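PDB 2NVO: RNA-binding protein RO60 from Deinococcus radiodurans, which binds several small RNAs that accumulate during recovery from ultraviolet irradiation and contributes to the resistance of the bacterium to that irradiation. Local coordinates for residues 367-371 / 409-415; 257-263 / 280-286; 47-53 / 66-72; 359-363 / 527-531; 451-457 / 482-486. All coordinates share one frame; numbering follows the deposited sequence.

Contact 1. Residues 367-371 / 409-415; sequences LALDV and MGFAEQF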
# COMPACT_ATOMS: atom_id res chain seq x y z
N LEU A 367 -16.87 11.14 12.61
CA LEU A 367 -16.95 9.84 11.90
C LEU A 367 -18.40 9.40 11.99
O LEU A 367 -18.96 9.33 13.07
CB LEU A 367 -16.03 8.80 12.56
CG LEU A 367 -14.62 8.53 12.01
CD1 LEU A 367 -13.81 9.81 11.90
CD2 LEU A 367 -13.89 7.47 12.84
N ALA A 368 -19.02 9.17 10.84
CA ALA A 368 -20.41 8.75 10.79
C ALA A 368 -20.41 7.30 10.26
O ALA A 368 -20.05 7.06 9.12
CB ALA A 368 -21.17 9.66 9.89
N LEU A 369 -20.79 6.37 11.13
CA LEU A 369 -20.77 4.95 10.85
C LEU A 369 -22.15 4.44 10.46
O LEU A 369 -23.13 4.70 11.15
CB LEU A 369 -20.31 4.19 12.09
CG LEU A 369 -18.83 4.01 12.37
CD1 LEU A 369 -18.03 5.24 11.94
CD2 LEU A 369 -18.56 3.62 13.81
N ASP A 370 -22.19 3.74 9.35
CA ASP A 370 -23.31 2.86 9.01
C ASP A 370 -23.37 1.81 10.12
O ASP A 370 -22.37 1.14 10.42
CB ASP A 370 -23.02 2.23 7.62
CG ASP A 370 -24.23 1.49 7.04
OD1 ASP A 370 -24.94 0.82 7.80
OD2 ASP A 370 -24.46 1.58 5.81
N VAL A 371 -24.52 1.66 10.76
CA VAL A 371 -24.67 0.73 11.88
C VAL A 371 -25.69 -0.38 11.58
O VAL A 371 -26.12 -1.08 12.49
CB VAL A 371 -25.10 1.46 13.20
CG1 VAL A 371 -24.00 2.42 13.66
CG2 VAL A 371 -26.42 2.20 13.01
N MET A 409 -20.67 9.24 15.24
CA MET A 409 -22.10 9.25 15.14
C MET A 409 -22.50 8.01 14.33
O MET A 409 -21.66 7.39 13.67
CB MET A 409 -22.58 10.50 14.39
CG MET A 409 -22.05 11.82 14.98
SD MET A 409 -22.85 12.13 16.57
CE MET A 409 -24.49 12.56 16.01
N GLY A 410 -23.78 7.67 14.37
CA GLY A 410 -24.30 6.52 13.64
C GLY A 410 -25.63 6.85 12.99
O GLY A 410 -26.38 7.70 13.49
N PHE A 411 -25.89 6.18 11.86
CA PHE A 411 -27.13 6.37 11.12
C PHE A 411 -28.19 5.40 11.69
O PHE A 411 -28.64 4.47 11.02
CB PHE A 411 -26.92 6.10 9.63
CG PHE A 411 -25.92 7.03 8.94
CD1 PHE A 411 -26.34 8.20 8.31
CD2 PHE A 411 -24.58 6.70 8.86
CE1 PHE A 411 -25.45 9.00 7.65
CE2 PHE A 411 -23.67 7.51 8.20
CZ PHE A 411 -24.12 8.66 7.60
N ALA A 412 -28.55 5.61 12.94
CA ALA A 412 -29.41 4.69 13.68
C ALA A 412 -30.89 5.06 13.59
O ALA A 412 -31.33 5.62 12.59
CB ALA A 412 -28.94 4.59 15.13
N GLU A 413 -31.67 4.71 14.62
CA GLU A 413 -33.06 5.16 14.76
C GLU A 413 -33.13 6.60 14.27
O GLU A 413 -33.92 6.96 13.39
CB GLU A 413 -33.50 5.10 16.23
CG GLU A 413 -32.85 4.01 17.06
CD GLU A 413 -31.53 4.44 17.70
OE1 GLU A 413 -31.38 5.64 18.02
OE2 GLU A 413 -30.64 3.57 17.88
N GLN A 414 -32.27 7.42 14.84
CA GLN A 414 -31.97 8.71 14.26
C GLN A 414 -30.47 8.90 14.28
O GLN A 414 -29.74 8.07 14.84
CB GLN A 414 -32.67 9.82 15.04
CG GLN A 414 -32.88 9.51 16.49
CD GLN A 414 -34.24 9.99 16.96
OE1 GLN A 414 -35.01 10.56 16.18
NE2 GLN A 414 -34.55 9.74 18.23
N PHE A 415 -30.01 9.97 13.66
CA PHE A 415 -28.59 10.27 13.60
C PHE A 415 -28.11 10.68 14.96
O PHE A 415 -28.51 11.72 15.48
CB PHE A 415 -28.32 11.36 12.57
CG PHE A 415 -26.87 11.50 12.23
CD1 PHE A 415 -26.25 10.57 11.40
CD2 PHE A 415 -26.12 12.55 12.75
CE1 PHE A 415 -24.91 10.70 11.08
CE2 PHE A 415 -24.78 12.68 12.44
CZ PHE A 415 -24.17 11.75 11.60
O HOH W 1 -26.93 2.67 9.56

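Contact 2. Residues 257-263 / 280-286; sequences RGAEVYR and NLGRVGV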
# COMPACT_ATOMS: atom_id res chain seq x y z
N ARG A 257 10.09 -25.70 0.48
CA ARG A 257 10.05 -24.80 1.63
C ARG A 257 9.41 -25.47 2.84
O ARG A 257 8.21 -25.32 3.09
CB ARG A 257 9.28 -23.52 1.30
CG ARG A 257 9.84 -22.75 0.11
CD ARG A 257 8.90 -21.62 -0.28
NE ARG A 257 9.41 -20.87 -1.42
CZ ARG A 257 8.83 -19.78 -1.92
NH1 ARG A 257 7.72 -19.31 -1.37
NH2 ARG A 257 9.36 -19.15 -2.96
N GLY A 258 10.21 -26.21 3.59
CA GLY A 258 9.71 -26.91 4.76
C GLY A 258 10.07 -26.16 6.03
O GLY A 258 10.46 -25.00 5.98
N ALA A 259 9.95 -26.85 7.16
CA ALA A 259 10.24 -26.27 8.46
C ALA A 259 11.57 -25.54 8.49
O ALA A 259 11.63 -24.37 8.86
CB ALA A 259 10.20 -27.34 9.54
N GLU A 260 12.63 -26.22 8.08
CA GLU A 260 13.98 -25.64 8.18
C GLU A 260 14.14 -24.42 7.30
O GLU A 260 14.93 -23.52 7.60
CB GLU A 260 15.05 -26.68 7.86
CG GLU A 260 14.93 -27.96 8.68
CD GLU A 260 14.68 -27.67 10.15
OE1 GLU A 260 15.27 -26.70 10.68
OE2 GLU A 260 13.90 -28.42 10.78
N VAL A 261 13.39 -24.39 6.20
CA VAL A 261 13.41 -23.25 5.29
C VAL A 261 12.72 -22.04 5.91
O VAL A 261 13.19 -20.92 5.79
CB VAL A 261 12.75 -23.60 3.94
CG1 VAL A 261 12.28 -22.34 3.22
CG2 VAL A 261 13.71 -24.40 3.07
N TYR A 262 11.61 -22.29 6.59
CA TYR A 262 10.89 -21.20 7.24
C TYR A 262 11.57 -20.77 8.54
O TYR A 262 11.75 -19.57 8.79
CB TYR A 262 9.41 -21.54 7.43
CG TYR A 262 8.63 -21.08 6.23
CD1 TYR A 262 8.51 -19.72 5.95
CD2 TYR A 262 8.07 -21.98 5.34
CE1 TYR A 262 7.83 -19.27 4.85
CE2 TYR A 262 7.37 -21.54 4.23
CZ TYR A 262 7.27 -20.18 3.99
OH TYR A 262 6.59 -19.71 2.88
N ARG A 263 11.95 -21.75 9.34
CA ARG A 263 12.81 -21.52 10.50
C ARG A 263 13.93 -20.56 10.11
O ARG A 263 14.19 -19.56 10.79
CB ARG A 263 13.40 -22.85 10.97
CG ARG A 263 13.93 -22.85 12.38
CD ARG A 263 13.96 -24.26 12.91
NE ARG A 263 12.63 -24.73 13.32
CZ ARG A 263 12.27 -26.00 13.32
NH1 ARG A 263 13.12 -26.92 12.91
NH2 ARG A 263 11.05 -26.37 13.71
N ASN A 280 2.06 -19.62 7.34
CA ASN A 280 3.13 -20.41 6.73
C ASN A 280 4.02 -21.14 7.74
O ASN A 280 4.67 -22.12 7.39
CB ASN A 280 3.99 -19.50 5.84
CG ASN A 280 3.35 -19.23 4.48
OD1 ASN A 280 2.46 -19.97 4.05
ND2 ASN A 280 3.81 -18.19 3.80
N LEU A 281 4.04 -20.65 8.98
CA LEU A 281 4.87 -21.22 10.04
C LEU A 281 4.10 -22.28 10.81
O LEU A 281 4.67 -23.26 11.29
CB LEU A 281 5.33 -20.11 10.98
CG LEU A 281 6.35 -19.16 10.35
CD1 LEU A 281 6.42 -17.81 11.05
CD2 LEU A 281 7.72 -19.81 10.32
N GLY A 282 2.80 -22.08 10.93
CA GLY A 282 1.96 -23.07 11.56
C GLY A 282 1.89 -24.29 10.67
O GLY A 282 1.79 -25.42 11.15
N ARG A 283 1.96 -24.03 9.36
CA ARG A 283 1.78 -25.07 8.34
C ARG A 283 3.01 -25.95 8.27
O ARG A 283 2.92 -27.16 8.47
CB ARG A 283 1.51 -24.43 6.98
CG ARG A 283 1.06 -25.43 5.91
CD ARG A 283 0.88 -24.77 4.55
NE ARG A 283 2.14 -24.53 3.86
CZ ARG A 283 2.57 -23.32 3.51
NH1 ARG A 283 1.83 -22.26 3.81
NH2 ARG A 283 3.72 -23.16 2.88
N VAL A 284 4.15 -25.33 7.99
CA VAL A 284 5.43 -26.04 7.92
C VAL A 284 5.93 -26.54 9.27
O VAL A 284 7.11 -26.85 9.42
CB VAL A 284 6.52 -25.15 7.31
CG1 VAL A 284 6.04 -24.58 5.99
CG2 VAL A 284 6.88 -24.03 8.26
N GLY A 285 5.03 -26.61 10.26
CA GLY A 285 5.31 -27.27 11.53
C GLY A 285 6.30 -26.58 12.46
O GLY A 285 6.82 -27.20 13.39
N VAL A 286 6.56 -25.31 12.22
CA VAL A 286 7.46 -24.53 13.06
C VAL A 286 6.78 -23.92 14.31
O VAL A 286 7.37 -23.84 15.39
CB VAL A 286 8.12 -23.41 12.25
CG1 VAL A 286 8.74 -22.37 13.18
CG2 VAL A 286 9.14 -23.98 11.29
O HOH W 2 5.76 -24.73 1.85
O HOH W 3 10.66 -24.26 15.28

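Contact 3. Residues 47-53 / 66-72; sequences FLVLGVD and VQATDFV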
# COMPACT_ATOMS: atom_id res chain seq x y z
N PHE A 47 -3.64 13.03 -9.31
CA PHE A 47 -3.52 11.91 -10.22
C PHE A 47 -2.34 11.01 -9.83
O PHE A 47 -2.42 9.79 -9.91
CB PHE A 47 -3.37 12.41 -11.66
CG PHE A 47 -3.03 11.33 -12.63
CD1 PHE A 47 -4.03 10.62 -13.29
CD2 PHE A 47 -1.71 11.02 -12.90
CE1 PHE A 47 -3.71 9.61 -14.19
CE2 PHE A 47 -1.39 10.01 -13.80
CZ PHE A 47 -2.39 9.32 -14.44
N LEU A 48 -1.24 11.63 -9.42
CA LEU A 48 -0.05 10.89 -9.01
C LEU A 48 -0.25 10.05 -7.75
O LEU A 48 0.30 8.96 -7.64
CB LEU A 48 1.11 11.85 -8.79
CG LEU A 48 1.66 12.48 -10.06
CD1 LEU A 48 2.63 13.61 -9.72
CD2 LEU A 48 2.35 11.41 -10.90
N VAL A 49 -1.05 10.54 -6.82
CA VAL A 49 -1.29 9.81 -5.58
C VAL A 49 -2.38 8.76 -5.72
O VAL A 49 -2.20 7.61 -5.32
CB VAL A 49 -1.68 10.75 -4.41
CG1 VAL A 49 -2.17 9.94 -3.20
CG2 VAL A 49 -0.51 11.63 -4.04
N LEU A 50 -3.52 9.15 -6.28
CA LEU A 50 -4.67 8.26 -6.37
C LEU A 50 -4.57 7.33 -7.56
O LEU A 50 -5.08 6.23 -7.52
CB LEU A 50 -5.96 9.06 -6.45
CG LEU A 50 -6.23 9.98 -5.26
CD1 LEU A 50 -7.59 10.66 -5.40
CD2 LEU A 50 -6.15 9.20 -3.98
N GLY A 51 -3.92 7.79 -8.63
CA GLY A 51 -3.81 7.00 -9.84
C GLY A 51 -5.06 7.18 -10.68
O GLY A 51 -5.36 6.39 -11.56
N VAL A 52 -5.79 8.24 -10.37
CA VAL A 52 -6.98 8.61 -11.10
C VAL A 52 -7.09 10.14 -11.09
O VAL A 52 -6.59 10.81 -10.18
CB VAL A 52 -8.24 8.00 -10.46
CG1 VAL A 52 -8.81 8.96 -9.43
CG2 VAL A 52 -9.28 7.69 -11.52
N ASP A 53 -7.75 10.68 -12.11
CA ASP A 53 -7.88 12.12 -12.28
C ASP A 53 -9.22 12.62 -11.70
O ASP A 53 -9.97 13.36 -12.34
CB ASP A 53 -7.76 12.46 -13.77
CG ASP A 53 -7.79 13.94 -14.05
OD1 ASP A 53 -7.64 14.75 -13.10
OD2 ASP A 53 -7.96 14.30 -15.23
N VAL A 66 -3.45 2.44 -13.79
CA VAL A 66 -3.43 3.85 -14.13
C VAL A 66 -3.35 4.00 -15.65
O VAL A 66 -2.60 3.32 -16.33
CB VAL A 66 -2.26 4.58 -13.46
CG1 VAL A 66 -0.94 4.09 -14.03
CG2 VAL A 66 -2.41 6.09 -13.62
N GLN A 67 -4.18 4.89 -16.17
CA GLN A 67 -4.11 5.28 -17.56
C GLN A 67 -4.04 6.79 -17.57
O GLN A 67 -4.66 7.44 -16.74
CB GLN A 67 -5.35 4.82 -18.30
CG GLN A 67 -5.41 3.32 -18.53
CD GLN A 67 -6.49 2.95 -19.52
OE1 GLN A 67 -7.50 2.35 -19.15
NE2 GLN A 67 -6.30 3.33 -20.78
N ALA A 68 -3.27 7.35 -18.50
CA ALA A 68 -3.19 8.81 -18.63
C ALA A 68 -4.48 9.37 -19.22
O ALA A 68 -4.98 8.86 -20.21
CB ALA A 68 -1.99 9.19 -19.49
N THR A 69 -5.02 10.41 -18.61
CA THR A 69 -6.21 11.05 -19.16
C THR A 69 -5.80 12.22 -20.04
O THR A 69 -4.63 12.58 -20.11
CB THR A 69 -7.16 11.55 -18.05
OG1 THR A 69 -6.47 12.51 -17.24
CG2 THR A 69 -7.64 10.39 -17.19
N ASP A 70 -6.78 12.84 -20.69
CA ASP A 70 -6.50 13.96 -21.58
C ASP A 70 -5.81 15.10 -20.84
O ASP A 70 -4.84 15.68 -21.34
CB ASP A 70 -7.77 14.46 -22.26
CG ASP A 70 -8.37 13.43 -23.19
OD1 ASP A 70 -7.74 12.36 -23.37
OD2 ASP A 70 -9.46 13.67 -23.74
N PHE A 71 -6.30 15.42 -19.64
CA PHE A 71 -5.68 16.50 -18.89
C PHE A 71 -4.20 16.23 -18.67
O PHE A 71 -3.38 17.14 -18.74
CB PHE A 71 -6.35 16.73 -17.54
CG PHE A 71 -5.47 17.49 -16.60
CD1 PHE A 71 -5.43 18.88 -16.65
CD2 PHE A 71 -4.64 16.83 -15.72
CE1 PHE A 71 -4.60 19.58 -15.80
CE2 PHE A 71 -3.81 17.54 -14.87
CZ PHE A 71 -3.79 18.92 -14.92
N VAL A 72 -3.87 14.98 -18.39
CA VAL A 72 -2.49 14.61 -18.10
C VAL A 72 -1.58 14.75 -19.33
O VAL A 72 -0.47 15.26 -19.23
CB VAL A 72 -2.41 13.19 -17.51
CG1 VAL A 72 -0.96 12.76 -17.34
CG2 VAL A 72 -3.15 13.12 -16.19

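Contact 4. Residues 359-363 / 527-531; sequences QPANT and TAFAR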
# COMPACT_ATOMS: atom_id res chain seq x y z
N GLN A 359 0.42 8.12 12.10
CA GLN A 359 0.56 9.55 11.80
C GLN A 359 -0.82 10.19 11.59
O GLN A 359 -1.48 9.93 10.60
CB GLN A 359 1.44 9.79 10.57
CG GLN A 359 2.83 9.15 10.68
CD GLN A 359 3.56 9.52 11.97
OE1 GLN A 359 4.14 8.66 12.64
NE2 GLN A 359 3.55 10.81 12.32
N PRO A 360 -1.24 11.03 12.54
CA PRO A 360 -2.56 11.66 12.57
C PRO A 360 -2.70 12.76 11.52
O PRO A 360 -1.71 13.32 11.06
CB PRO A 360 -2.62 12.30 13.96
CG PRO A 360 -1.46 11.73 14.72
CD PRO A 360 -0.43 11.39 13.71
N ALA A 361 -3.93 13.04 11.12
CA ALA A 361 -4.19 14.19 10.27
C ALA A 361 -3.98 15.47 11.07
O ALA A 361 -3.67 16.51 10.50
CB ALA A 361 -5.62 14.15 9.74
N ASN A 362 -4.19 15.38 12.37
CA ASN A 362 -4.25 16.54 13.24
C ASN A 362 -5.38 17.48 12.84
O ASN A 362 -5.20 18.69 12.76
CB ASN A 362 -2.90 17.28 13.25
CG ASN A 362 -2.81 18.28 14.37
OD1 ASN A 362 -3.39 18.07 15.44
ND2 ASN A 362 -2.09 19.37 14.14
N THR A 363 -6.54 16.91 12.56
CA THR A 363 -7.73 17.68 12.24
C THR A 363 -8.86 17.15 13.11
O THR A 363 -8.75 16.06 13.69
CB THR A 363 -8.14 17.57 10.76
OG1 THR A 363 -8.57 16.23 10.49
CG2 THR A 363 -6.97 17.92 9.83
N THR A 527 -5.58 10.17 5.49
CA THR A 527 -4.91 11.14 6.35
C THR A 527 -4.26 12.22 5.49
O THR A 527 -4.36 13.40 5.80
CB THR A 527 -3.84 10.45 7.21
OG1 THR A 527 -4.48 9.52 8.09
CG2 THR A 527 -3.07 11.48 8.03
N ALA A 528 -3.58 11.82 4.42
CA ALA A 528 -2.93 12.79 3.55
C ALA A 528 -3.96 13.73 2.96
O ALA A 528 -3.75 14.94 2.87
CB ALA A 528 -2.15 12.09 2.44
N PHE A 529 -5.09 13.17 2.54
CA PHE A 529 -6.18 13.97 2.00
C PHE A 529 -6.71 14.97 3.03
O PHE A 529 -6.94 16.14 2.72
CB PHE A 529 -7.32 13.05 1.51
CG PHE A 529 -8.57 13.79 1.15
CD1 PHE A 529 -9.64 13.82 2.02
CD2 PHE A 529 -8.68 14.45 -0.07
CE1 PHE A 529 -10.80 14.48 1.69
CE2 PHE A 529 -9.85 15.12 -0.40
CZ PHE A 529 -10.91 15.15 0.49
N ALA A 530 -6.93 14.51 4.26
CA ALA A 530 -7.50 15.36 5.29
C ALA A 530 -6.56 16.53 5.62
O ALA A 530 -7.01 17.61 5.98
CB ALA A 530 -7.80 14.57 6.56
N ARG A 531 -5.26 16.27 5.51
CA ARG A 531 -4.24 17.29 5.76
C ARG A 531 -4.13 18.27 4.59
O ARG A 531 -3.34 19.21 4.65
CB ARG A 531 -2.87 16.66 6.00
CG ARG A 531 -2.75 15.89 7.30
CD ARG A 531 -1.33 15.30 7.49
NE ARG A 531 -0.89 14.55 6.31
CZ ARG A 531 -0.13 13.46 6.35
NH1 ARG A 531 0.28 12.98 7.52
NH2 ARG A 531 0.22 12.85 5.22
O HOH W 4 -2.90 7.42 8.99

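Contact 5. Residues 451-457 / 482-486; sequences AQERLDV and YAQKM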
# COMPACT_ATOMS: atom_id res chain seq x y z
N ALA A 451 -23.65 21.34 11.19
CA ALA A 451 -23.96 22.77 11.00
C ALA A 451 -25.11 23.19 11.90
O ALA A 451 -25.05 24.24 12.55
CB ALA A 451 -24.28 23.06 9.55
N GLN A 452 -26.14 22.36 11.94
CA GLN A 452 -27.26 22.53 12.86
C GLN A 452 -26.80 22.63 14.31
O GLN A 452 -27.32 23.43 15.10
CB GLN A 452 -28.24 21.37 12.69
CG GLN A 452 -29.50 21.48 13.54
CD GLN A 452 -30.60 20.52 13.07
OE1 GLN A 452 -30.37 19.64 12.24
NE2 GLN A 452 -31.80 20.70 13.61
N GLU A 453 -25.83 21.81 14.69
CA GLU A 453 -25.32 21.80 16.05
C GLU A 453 -24.18 22.81 16.25
O GLU A 453 -23.60 22.87 17.32
CB GLU A 453 -24.85 20.40 16.46
CG GLU A 453 -25.92 19.29 16.32
CD GLU A 453 -27.24 19.64 17.01
OE1 GLU A 453 -27.23 19.90 18.23
OE2 GLU A 453 -28.30 19.63 16.34
N ARG A 454 -23.88 23.58 15.21
CA ARG A 454 -22.72 24.47 15.21
C ARG A 454 -21.45 23.82 15.77
O ARG A 454 -20.69 24.44 16.53
CB ARG A 454 -23.06 25.79 15.92
CG ARG A 454 -24.32 26.46 15.36
CD ARG A 454 -24.67 27.75 16.10
NE ARG A 454 -24.43 27.65 17.54
CZ ARG A 454 -23.32 28.07 18.14
NH1 ARG A 454 -22.34 28.63 17.43
NH2 ARG A 454 -23.18 27.93 19.45
N LEU A 455 -21.23 22.56 15.38
CA LEU A 455 -20.03 21.83 15.74
C LEU A 455 -18.92 22.14 14.74
O LEU A 455 -19.12 22.07 13.52
CB LEU A 455 -20.30 20.32 15.73
CG LEU A 455 -19.16 19.42 16.20
CD1 LEU A 455 -18.88 19.63 17.69
CD2 LEU A 455 -19.46 17.93 15.88
N ASP A 456 -17.74 22.50 15.24
CA ASP A 456 -16.60 22.74 14.38
C ASP A 456 -15.98 21.40 13.97
O ASP A 456 -15.49 20.65 14.80
CB ASP A 456 -15.55 23.61 15.09
CG ASP A 456 -15.91 25.09 15.07
OD1 ASP A 456 -16.14 25.66 16.16
OD2 ASP A 456 -15.97 25.70 13.97
N VAL A 457 -16.00 21.12 12.67
CA VAL A 457 -15.46 19.88 12.11
C VAL A 457 -14.59 20.20 10.91
O VAL A 457 -15.00 20.95 10.03
CB VAL A 457 -16.61 18.94 11.65
CG1 VAL A 457 -16.07 17.69 10.91
CG2 VAL A 457 -17.47 18.55 12.86
N TYR A 482 -22.43 24.34 5.22
CA TYR A 482 -21.60 24.34 6.42
C TYR A 482 -20.62 25.51 6.36
O TYR A 482 -20.48 26.26 7.32
CB TYR A 482 -20.82 23.02 6.55
CG TYR A 482 -20.02 22.92 7.84
CD1 TYR A 482 -20.52 22.23 8.94
CD2 TYR A 482 -18.79 23.52 7.96
CE1 TYR A 482 -19.78 22.15 10.13
CE2 TYR A 482 -18.05 23.45 9.12
CZ TYR A 482 -18.55 22.77 10.20
OH TYR A 482 -17.78 22.73 11.34
N ALA A 483 -19.93 25.64 5.23
CA ALA A 483 -18.97 26.72 5.05
C ALA A 483 -19.68 28.05 5.25
O ALA A 483 -19.16 28.93 5.93
CB ALA A 483 -18.37 26.66 3.66
N GLN A 484 -20.87 28.20 4.67
CA GLN A 484 -21.63 29.44 4.79
C GLN A 484 -22.04 29.79 6.21
O GLN A 484 -22.09 30.97 6.57
CB GLN A 484 -22.87 29.41 3.89
CG GLN A 484 -22.59 29.92 2.48
CD GLN A 484 -23.44 29.25 1.41
OE1 GLN A 484 -24.50 28.68 1.70
NE2 GLN A 484 -22.97 29.31 0.16
N LYS A 485 -22.33 28.78 7.02
CA LYS A 485 -22.80 29.03 8.37
C LYS A 485 -21.67 29.09 9.39
O LYS A 485 -21.78 29.78 10.40
CB LYS A 485 -23.82 27.97 8.80
CG LYS A 485 -24.04 27.95 10.29
CD LYS A 485 -25.28 27.20 10.70
CE LYS A 485 -25.55 27.40 12.18
NZ LYS A 485 -26.72 26.62 12.65
N MET A 486 -20.59 28.37 9.13
CA MET A 486 -19.54 28.20 10.14
C MET A 486 -18.25 28.93 9.81
O MET A 486 -17.38 29.08 10.66
CB MET A 486 -19.27 26.71 10.38
CG MET A 486 -20.51 25.95 10.82
SD MET A 486 -20.97 26.38 12.49
CE MET A 486 -19.47 25.95 13.37
O HOH W 5 -28.50 26.05 14.78
O HOH W 6 -14.95 24.61 11.21

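Contact 1. Residues 367-371 / 409-415
In the VWFA-like domain, strands 364-369 and 405-411 are the parallel neighbours of a beta-alpha-beta unit whose crossover is helix 388-402, and Ala368 is paired with Met409 and Leu369 with Gly410 near their C-terminal ends. Three backbone bonds fix the pairing. Met409 N gives the straighter of the first two, at 170° to Leu367 O over 2.8 Å, or nearly so; Leu369 N then donates to Met409 O, and Phe411 N reaches Leu369 O at a longer 3.2 Å. Ala368 CA-H adds a contact to Met409 O, and Gly410 CA-H one to Leu369 O.

On the sheet face that carries Ala368 the packing is aromatic. Phe411 CE2 lies 3.7 Å from Ala368 CB, while Leu369 O and Asp370 N stand at the edge of that ring; CG of Phe411 is opposite its own carbonyl carbon (chi1 -62°), which brings the ring back beside the first strand. Phe415 presents its edge, with CZ 4.0 Å from the same Ala368 CB. Beyond the strands, Val371 CG2 sits 3.7 Å from Phe411 O, and water 1 joins Val371 N to that oxygen, 2.9 Å from each.

Asp370 turns away from 409-415: OD2 bonds Thr441 and Thr464, and OD1 bonds Ser372, a metal-binding residue. Backbone pairing with apolar cover thus fixes the strand end from which this second-shell carboxylate probably helps position the calcium ligands.

Contact 2. Residues 257-263 / 280-286
Tyr262 and Val284 have the most surface buried here, followed by Val286. Both methyls of Val284 press on Tyr262 at about a right angle to its side chain: CG1 is 3.4 Å from Tyr262 CD2, and CG2 is 3.6 Å from Tyr262 CB. One face of the ring receives Asn280 CB, 4.2 Å from the centroid and 25° off the normal, a CH-pi contact displaced toward the hydroxyl end. Leu281 CD2 touches Tyr262 CB from the same helix as Asn280. Val286 lies against the first turn of the other helix, its CG2 3.5 Å from Ala259 O; that branch stands opposite the Val286 carbonyl carbon, since CG1 has taken the place anti to N (chi1 164°). No direct hydrogen bond crosses, but water 2 links Arg257 O and Arg283 NH2, at 2.8 Å from each. The start of helix 259-266, with Gly258 at its N-cap position, thus packs on the end of helix 271-283, an arrangement consistent with the helical, HEAT-like architecture of the TROVE domain.

Contact 3. Residues 47-53 / 66-72
Apolar contact centres on the Phe47 ring, which meets three parts of 66-72. Val72 CG2 stands over the middle of one face, 3.9 Å from the centroid and 8° off the normal, a nearly axial CH-pi contact. Val66 CG2 approaches obliquely at the far end of the ring, 3.3 Å from Phe47 CZ, and also lies 3.6 Å from Gly51 O. With CG of Phe47 anti to the backbone N (chi1 171°), the ring projects from the last turn of helix 40-50 between these two valines. Its edge faces a carbonyl: Gln67 O is in the ring plane, 3.5 Å from Phe47 CE1.

The polar contact joins the loop after that helix to the start of helix 70-78. Thr69, the N-cap residue, donates through OG1 to Asp53 OD2 over 3.1 Å, arriving 36° out of the carboxylate plane. Phe71 CB lies 3.7 Å from the same oxygen. Arg43 forms a salt bridge with Asp53 OD1 and a cation-pi contact with the Phe71 ring.

Each carboxylate oxygen of Asp53 therefore has a named partner, and the positive charge of Arg43 would probably stabilise its ionised form beside the aromatic residue.

Contact 4. Residues 359-363 / 527-531
The backbone of 359-363 is an irregular link passing the last turn of helix 522-530, with Ala361 and Thr527 at the closest CA pair, 5.0 Å apart. This link leads from helix 341-354 into strand 364-369, so the contact lies where the chain enters the VWFA-like domain and meets that domain's final helix.

Thr527 approaches the link through its methyl. CG2 is anti to the backbone N because OG1 lies opposite the carbonyl carbon (chi1 -64°), and it points into the link, 3.4 Å from Gln359 O and 3.6 Å from Ala361 N. The hydroxyl bonds Pro523 O within its own helix, while water 4 lies 2.8 Å from Thr527 OG1 and bonds weakly to Gln359 O. One turn further on, Ala530 CB meets Ala361 CB at 3.9 Å, two short side chains that let helix and link come close.

No hydrogen bond joins the segments directly. Several polar groups of the link have partners elsewhere: Glu403 accepts from the N-H groups of Ala361 and Thr363, and Thr363 OG1 bonds Thr459 OG1. The Arg531 guanidinium, salt-bridged to Glu533, has Thr527 CG2 over one face, and its aliphatic stem touches the link, with CG 3.4 Å from Ala361 O.

Contact 5. Residues 451-457 / 482-486
Tyr482 reaches across from helix 475-486 to the end of helix 445-452 and the loop behind it. From CB the ring extends anti to the backbone N (chi1 -175°), and CD1 soon meets Ala451 CB at 3.9 Å. Next, CE1 passes 3.5 Å from Leu455 O, while Met486 CG of its own helix lies over the ring centre. At the tip, OH donates to Leu455 O over 2.6 Å, on a lone pair in the carbonyl plane, and accepts from Val457 N at 2.7 Å with an N-H angle of 154°. Two backbone groups of one loop thus fix the hydroxyl. Lys485, extended beyond CG, brings NZ to within 2.9 Å of Ala451 O, on the face of that carbonyl opposite Arg454 N; Arg454, with positive phi, closes the helix in a Schellman motif. Met486 CE touches Asp456 OD2 at 3.6 Å. The contact joins helices 445-452 and 475-486 beside the turn that leads into strand 459-464 of the central sheet.

How the contacts relate
Contact 1 is the buried one, inside the central sheet of the VWFA-like domain; the other four are partly buried, and contact 5 is the most superficial, with four of nine touching residues exposed against one each in contacts 2, 3 and 4. Contacts 1, 4 and 5 serve the same domain: strand 364-369 runs through contact 1 and starts just after the 359-363 link of contact 4. Contacts 2 and 3 belong to the TROVE helices, about 43 Å apart between centres. Chemistry follows place: backbone bonds between strands in contact 1, tyrosine and lysine bonds to carbonyls in contact 5, one threonine-aspartate bond in contact 3, and in contacts 2 and 4 apolar packing without direct hydrogen bonds, water alone linking polar groups, weakly so in contact 4.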